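Local structure of orotidine 5'-phosphate decarboxylase (Pyrococcus horikoshii, 2CZD) at residues R72-T86 with V96-M108. The protein probably catalyses the decarboxylation of orotidine 5'-monophosphate to UMP, the last step of de novo UMP biosynthesis, as a homodimer. Numbering follows the deposited sequence.
Sequences RKVFGAGADYVIVHT and VKELGEIIMVVEM
Phe-75, from helix 64-76, wedges its ring between Val-82 and Gly-100 of a beta-alpha-beta unit of the TIM barrel (strand 81-85, helix 90-97, strand 101-105), whose strands run parallel. Gly-100 CA lies over one ring face in a CH-pi contact, 3.6 Å from the centroid, and Val-82 CG2 over the other. With CG anti to its carbonyl carbon (chi1 -78°), the ring brings its CZ edge 3.4 Å from Glu-101 O. Replacing Phe-75 with alanine would probably leave a gap between Gly-100 and Val-82 and deprive Leu-99 CB of one neighbour. On the helix-facing side Val-96 sets CG2 3.8 Å from Val-84 CG1, the two valines lying antiparallel. Inside the barrel Ile-83, whose side chain also touches substrate-site Asp-57, meets Val-105 with CG2 on CG2 at 3.7 Å. Between the strands, Val-84 N gives Ile-103 O a hydrogen bond of 2.9 Å. The His-85 ring, near active-site Lys-59, has Val-105 CG2 over one face near the rim and Met-108 SD at its edge, while NE2 hydrogen-bonds Ala-61 O of the second subunit. Thr-86 OG1 donates to Val-105 O at 2.8 Å from above the carbonyl plane, and water 3 gives that same oxygen a second hydrogen bond of 3.0 Å.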
loop_
_atom_site.group_PDB
_atom_site.type_symbol
_atom_site.label_atom_id
_atom_site.label_comp_id
_atom_site.label_asym_id
_atom_site.label_seq_id
_atom_site.Cartn_x
_atom_site.Cartn_y
_atom_site.Cartn_z
ATOM N N ARG B 72 11.074 7.639 -1.962
ATOM C CA ARG B 72 11.992 8.479 -2.714
ATOM C C ARG B 72 11.261 9.192 -3.842
ATOM O O ARG B 72 11.440 10.393 -4.022
ATOM C CB ARG B 72 13.134 7.624 -3.275
ATOM C CG ARG B 72 14.212 8.391 -4.019
ATOM C CD ARG B 72 15.458 7.515 -4.134
ATOM N NE ARG B 72 16.161 7.706 -5.395
ATOM C CZ ARG B 72 16.871 8.784 -5.709
ATOM N NH1 ARG B 72 16.985 9.788 -4.841
ATOM N NH2 ARG B 72 17.471 8.860 -6.893
ATOM N N LYS B 73 10.442 8.461 -4.598
ATOM C CA LYS B 73 9.685 9.051 -5.705
ATOM C C LYS B 73 8.618 10.058 -5.237
ATOM O O LYS B 73 8.471 11.143 -5.809
ATOM C CB LYS B 73 8.993 7.934 -6.493
ATOM C CG LYS B 73 8.277 8.372 -7.748
ATOM C CD LYS B 73 9.290 8.670 -8.855
ATOM C CE LYS B 73 8.585 8.940 -10.186
ATOM N NZ LYS B 73 9.613 9.271 -11.228
ATOM N N VAL B 74 7.873 9.694 -4.197
ATOM C CA VAL B 74 6.795 10.538 -3.691
ATOM C C VAL B 74 7.292 11.779 -2.937
ATOM O O VAL B 74 6.774 12.876 -3.164
ATOM C CB VAL B 74 5.842 9.662 -2.833
ATOM C CG1 VAL B 74 4.752 10.490 -2.206
ATOM C CG2 VAL B 74 5.209 8.607 -3.732
ATOM N N PHE B 75 8.282 11.640 -2.057
ATOM C CA PHE B 75 8.830 12.832 -1.387
ATOM C C PHE B 75 9.490 13.657 -2.489
ATOM O O PHE B 75 9.453 14.893 -2.472
ATOM C CB PHE B 75 9.889 12.458 -0.349
ATOM C CG PHE B 75 9.317 11.930 0.951
ATOM C CD1 PHE B 75 8.392 12.679 1.687
ATOM C CD2 PHE B 75 9.756 10.723 1.472
ATOM C CE1 PHE B 75 7.922 12.217 2.934
ATOM C CE2 PHE B 75 9.294 10.259 2.701
ATOM C CZ PHE B 75 8.377 11.005 3.436
ATOM N N GLY B 76 10.082 12.955 -3.454
ATOM C CA GLY B 76 10.736 13.605 -4.582
ATOM C C GLY B 76 9.813 14.490 -5.407
ATOM O O GLY B 76 10.219 15.539 -5.923
ATOM N N ALA B 77 8.556 14.076 -5.514
ATOM C CA ALA B 77 7.553 14.818 -6.271
ATOM C C ALA B 77 6.982 15.989 -5.483
ATOM O O ALA B 77 6.255 16.810 -6.036
ATOM C CB ALA B 77 6.427 13.870 -6.706
ATOM N N GLY B 78 7.298 16.064 -4.190
ATOM C CA GLY B 78 6.810 17.179 -3.405
ATOM C C GLY B 78 6.053 16.860 -2.132
ATOM O O GLY B 78 5.654 17.783 -1.416
ATOM N N ALA B 79 5.828 15.580 -1.837
ATOM C CA ALA B 79 5.129 15.248 -0.595
ATOM C C ALA B 79 5.957 15.673 0.598
ATOM O O ALA B 79 7.187 15.578 0.580
ATOM C CB ALA B 79 4.857 13.722 -0.496
ATOM N N ASP B 80 5.272 16.139 1.637
ATOM C CA ASP B 80 5.923 16.533 2.872
ATOM C C ASP B 80 5.822 15.429 3.915
ATOM O O ASP B 80 6.655 15.352 4.812
ATOM C CB ASP B 80 5.297 17.816 3.413
ATOM C CG ASP B 80 5.554 18.985 2.510
ATOM O OD1 ASP B 80 6.710 19.480 2.484
ATOM O OD2 ASP B 80 4.604 19.389 1.819
ATOM N N TYR B 81 4.793 14.585 3.804
ATOM C CA TYR B 81 4.607 13.480 4.754
ATOM C C TYR B 81 4.073 12.273 4.022
ATOM O O TYR B 81 3.315 12.408 3.067
ATOM C CB TYR B 81 3.573 13.801 5.854
ATOM C CG TYR B 81 3.765 15.115 6.552
ATOM C CD1 TYR B 81 3.245 16.286 6.001
ATOM C CD2 TYR B 81 4.498 15.200 7.733
ATOM C CE1 TYR B 81 3.455 17.522 6.618
ATOM C CE2 TYR B 81 4.718 16.440 8.360
ATOM C CZ TYR B 81 4.194 17.586 7.785
ATOM O OH TYR B 81 4.463 18.812 8.359
ATOM N N VAL B 82 4.452 11.082 4.483
ATOM C CA VAL B 82 3.922 9.865 3.890
ATOM C C VAL B 82 3.318 9.047 5.018
ATOM O O VAL B 82 3.946 8.887 6.076
ATOM C CB VAL B 82 5.045 9.012 3.211
ATOM C CG1 VAL B 82 4.511 7.633 2.861
ATOM C CG2 VAL B 82 5.539 9.707 1.936
ATOM N N ILE B 83 2.087 8.566 4.809
ATOM C CA ILE B 83 1.433 7.696 5.795
ATOM C C ILE B 83 1.911 6.258 5.568
ATOM O O ILE B 83 1.843 5.729 4.452
ATOM C CB ILE B 83 -0.100 7.788 5.681
ATOM C CG1 ILE B 83 -0.520 9.207 6.066
ATOM C CG2 ILE B 83 -0.795 6.755 6.612
ATOM C CD1 ILE B 83 -2.037 9.500 5.956
ATOM N N VAL B 84 2.385 5.629 6.642
ATOM C CA VAL B 84 2.920 4.277 6.571
ATOM C C VAL B 84 2.305 3.398 7.643
ATOM O O VAL B 84 1.945 3.878 8.728
ATOM C CB VAL B 84 4.458 4.289 6.778
ATOM C CG1 VAL B 84 5.118 5.151 5.730
ATOM C CG2 VAL B 84 4.778 4.801 8.184
ATOM N N HIS B 85 2.144 2.117 7.337
ATOM C CA HIS B 85 1.617 1.179 8.336
ATOM C C HIS B 85 2.723 0.830 9.324
ATOM O O HIS B 85 3.912 0.947 9.017
ATOM C CB HIS B 85 1.170 -0.134 7.682
ATOM C CG HIS B 85 -0.281 -0.170 7.319
ATOM N ND1 HIS B 85 -1.283 -0.221 8.264
ATOM C CD2 HIS B 85 -0.898 -0.180 6.108
ATOM C CE1 HIS B 85 -2.455 -0.262 7.655
ATOM N NE2 HIS B 85 -2.250 -0.238 6.344
ATOM N N THR B 86 2.294 0.404 10.507
ATOM C CA THR B 86 3.188 -0.034 11.575
ATOM C C THR B 86 3.345 -1.560 11.520
ATOM O O THR B 86 4.398 -2.089 11.876
ATOM C CB THR B 86 2.592 0.312 12.963
ATOM O OG1 THR B 86 2.352 1.721 13.021
ATOM C CG2 THR B 86 3.552 -0.034 14.087
ATOM N N VAL B 96 11.152 4.599 5.194
ATOM C CA VAL B 96 10.447 5.775 4.712
ATOM C C VAL B 96 10.899 7.005 5.503
ATOM O O VAL B 96 11.166 8.042 4.908
ATOM C CB VAL B 96 8.912 5.615 4.879
ATOM C CG1 VAL B 96 8.186 6.825 4.308
ATOM C CG2 VAL B 96 8.446 4.337 4.166
ATOM N N LYS B 97 10.981 6.896 6.829
ATOM C CA LYS B 97 11.376 8.038 7.672
ATOM C C LYS B 97 12.774 8.578 7.296
ATOM O O LYS B 97 13.070 9.756 7.451
ATOM C CB LYS B 97 11.364 7.627 9.147
ATOM C CG LYS B 97 11.442 8.802 10.102
ATOM C CD LYS B 97 11.337 8.307 11.514
ATOM C CE LYS B 97 11.094 9.447 12.507
ATOM N NZ LYS B 97 12.145 10.498 12.443
ATOM N N GLU B 98 13.621 7.701 6.797
ATOM C CA GLU B 98 14.950 8.109 6.374
ATOM C C GLU B 98 14.874 9.200 5.311
ATOM O O GLU B 98 15.741 10.073 5.266
ATOM C CB GLU B 98 15.683 6.899 5.804
ATOM C CG GLU B 98 17.047 7.157 5.207
ATOM C CD GLU B 98 17.659 5.864 4.677
ATOM O OE1 GLU B 98 17.976 4.987 5.504
ATOM O OE2 GLU B 98 17.809 5.709 3.441
ATOM N N LEU B 99 13.832 9.162 4.475
ATOM C CA LEU B 99 13.674 10.126 3.382
ATOM C C LEU B 99 12.750 11.320 3.607
ATOM O O LEU B 99 12.788 12.287 2.832
ATOM C CB LEU B 99 13.223 9.387 2.118
ATOM C CG LEU B 99 14.173 8.257 1.732
ATOM C CD1 LEU B 99 13.645 7.561 0.489
ATOM C CD2 LEU B 99 15.570 8.828 1.489
ATOM N N GLY B 100 11.922 11.265 4.646
ATOM C CA GLY B 100 11.003 12.361 4.907
ATOM C C GLY B 100 10.129 12.072 6.115
ATOM O O GLY B 100 10.200 10.986 6.702
ATOM N N GLU B 101 9.284 13.028 6.482
ATOM C CA GLU B 101 8.425 12.850 7.649
ATOM C C GLU B 101 7.302 11.865 7.397
ATOM O O GLU B 101 6.764 11.755 6.290
ATOM C CB GLU B 101 7.888 14.206 8.117
ATOM C CG GLU B 101 9.027 15.123 8.579
ATOM C CD GLU B 101 8.545 16.419 9.178
ATOM O OE1 GLU B 101 8.094 16.388 10.336
ATOM O OE2 GLU B 101 8.608 17.464 8.485
ATOM N N ILE B 102 6.950 11.146 8.453
ATOM C CA ILE B 102 5.948 10.116 8.355
ATOM C C ILE B 102 4.833 10.243 9.360
ATOM O O ILE B 102 4.966 10.899 10.396
ATOM C CB ILE B 102 6.578 8.709 8.550
ATOM C CG1 ILE B 102 7.264 8.608 9.921
ATOM C CG2 ILE B 102 7.585 8.426 7.418
ATOM C CD1 ILE B 102 7.574 7.155 10.372
ATOM N N ILE B 103 3.719 9.601 9.035
ATOM C CA ILE B 103 2.543 9.541 9.905
ATOM C C ILE B 103 2.259 8.041 9.956
ATOM O O ILE B 103 2.155 7.404 8.912
ATOM C CB ILE B 103 1.344 10.289 9.287
ATOM C CG1 ILE B 103 1.617 11.796 9.339
ATOM C CG2 ILE B 103 0.029 9.917 10.044
ATOM C CD1 ILE B 103 0.706 12.622 8.438
ATOM N N MET B 104 2.127 7.475 11.154
ATOM C CA MET B 104 1.924 6.031 11.297
ATOM C C MET B 104 0.503 5.591 11.570
ATOM O O MET B 104 -0.228 6.246 12.281
ATOM C CB MET B 104 2.839 5.491 12.414
ATOM C CG MET B 104 4.317 5.615 12.074
ATOM S SD MET B 104 5.413 5.214 13.479
ATOM C CE MET B 104 5.029 3.450 13.753
ATOM N N VAL B 105 0.127 4.442 11.006
ATOM C CA VAL B 105 -1.201 3.887 11.217
ATOM C C VAL B 105 -1.141 2.975 12.430
ATOM O O VAL B 105 -0.396 1.974 12.440
ATOM C CB VAL B 105 -1.668 3.009 10.021
ATOM C CG1 VAL B 105 -3.009 2.328 10.364
ATOM C CG2 VAL B 105 -1.777 3.847 8.752
ATOM N N VAL B 106 -1.928 3.315 13.446
ATOM C CA VAL B 106 -1.981 2.505 14.653
ATOM C C VAL B 106 -3.366 1.930 14.920
ATOM O O VAL B 106 -3.526 1.044 15.754
ATOM C CB VAL B 106 -1.513 3.312 15.894
ATOM C CG1 VAL B 106 -0.127 3.873 15.643
ATOM C CG2 VAL B 106 -2.516 4.427 16.234
ATOM N N GLU B 107 -4.361 2.432 14.207
ATOM C CA GLU B 107 -5.739 1.979 14.381
ATOM C C GLU B 107 -6.498 2.366 13.112
ATOM O O GLU B 107 -6.225 3.418 12.527
ATOM C CB GLU B 107 -6.353 2.688 15.595
ATOM C CG GLU B 107 -7.755 2.205 15.939
ATOM C CD GLU B 107 -8.281 2.824 17.226
ATOM O OE1 GLU B 107 -7.589 2.734 18.260
ATOM O OE2 GLU B 107 -9.391 3.379 17.206
ATOM N N MET B 108 -7.436 1.521 12.680
ATOM C CA MET B 108 -8.207 1.842 11.484
ATOM C C MET B 108 -9.706 1.933 11.739
ATOM O O MET B 108 -10.203 1.461 12.768
ATOM C CB MET B 108 -7.863 0.874 10.355
ATOM C CG MET B 108 -6.523 1.245 9.760
ATOM S SD MET B 108 -6.007 0.163 8.415
ATOM C CE MET B 108 -6.844 0.944 7.018
HETATM O O HOH W 1 9.495 15.386 4.689
HETATM O O HOH W 2 6.722 19.070 10.070
HETATM O O HOH W 3 -0.349 -0.627 10.881
#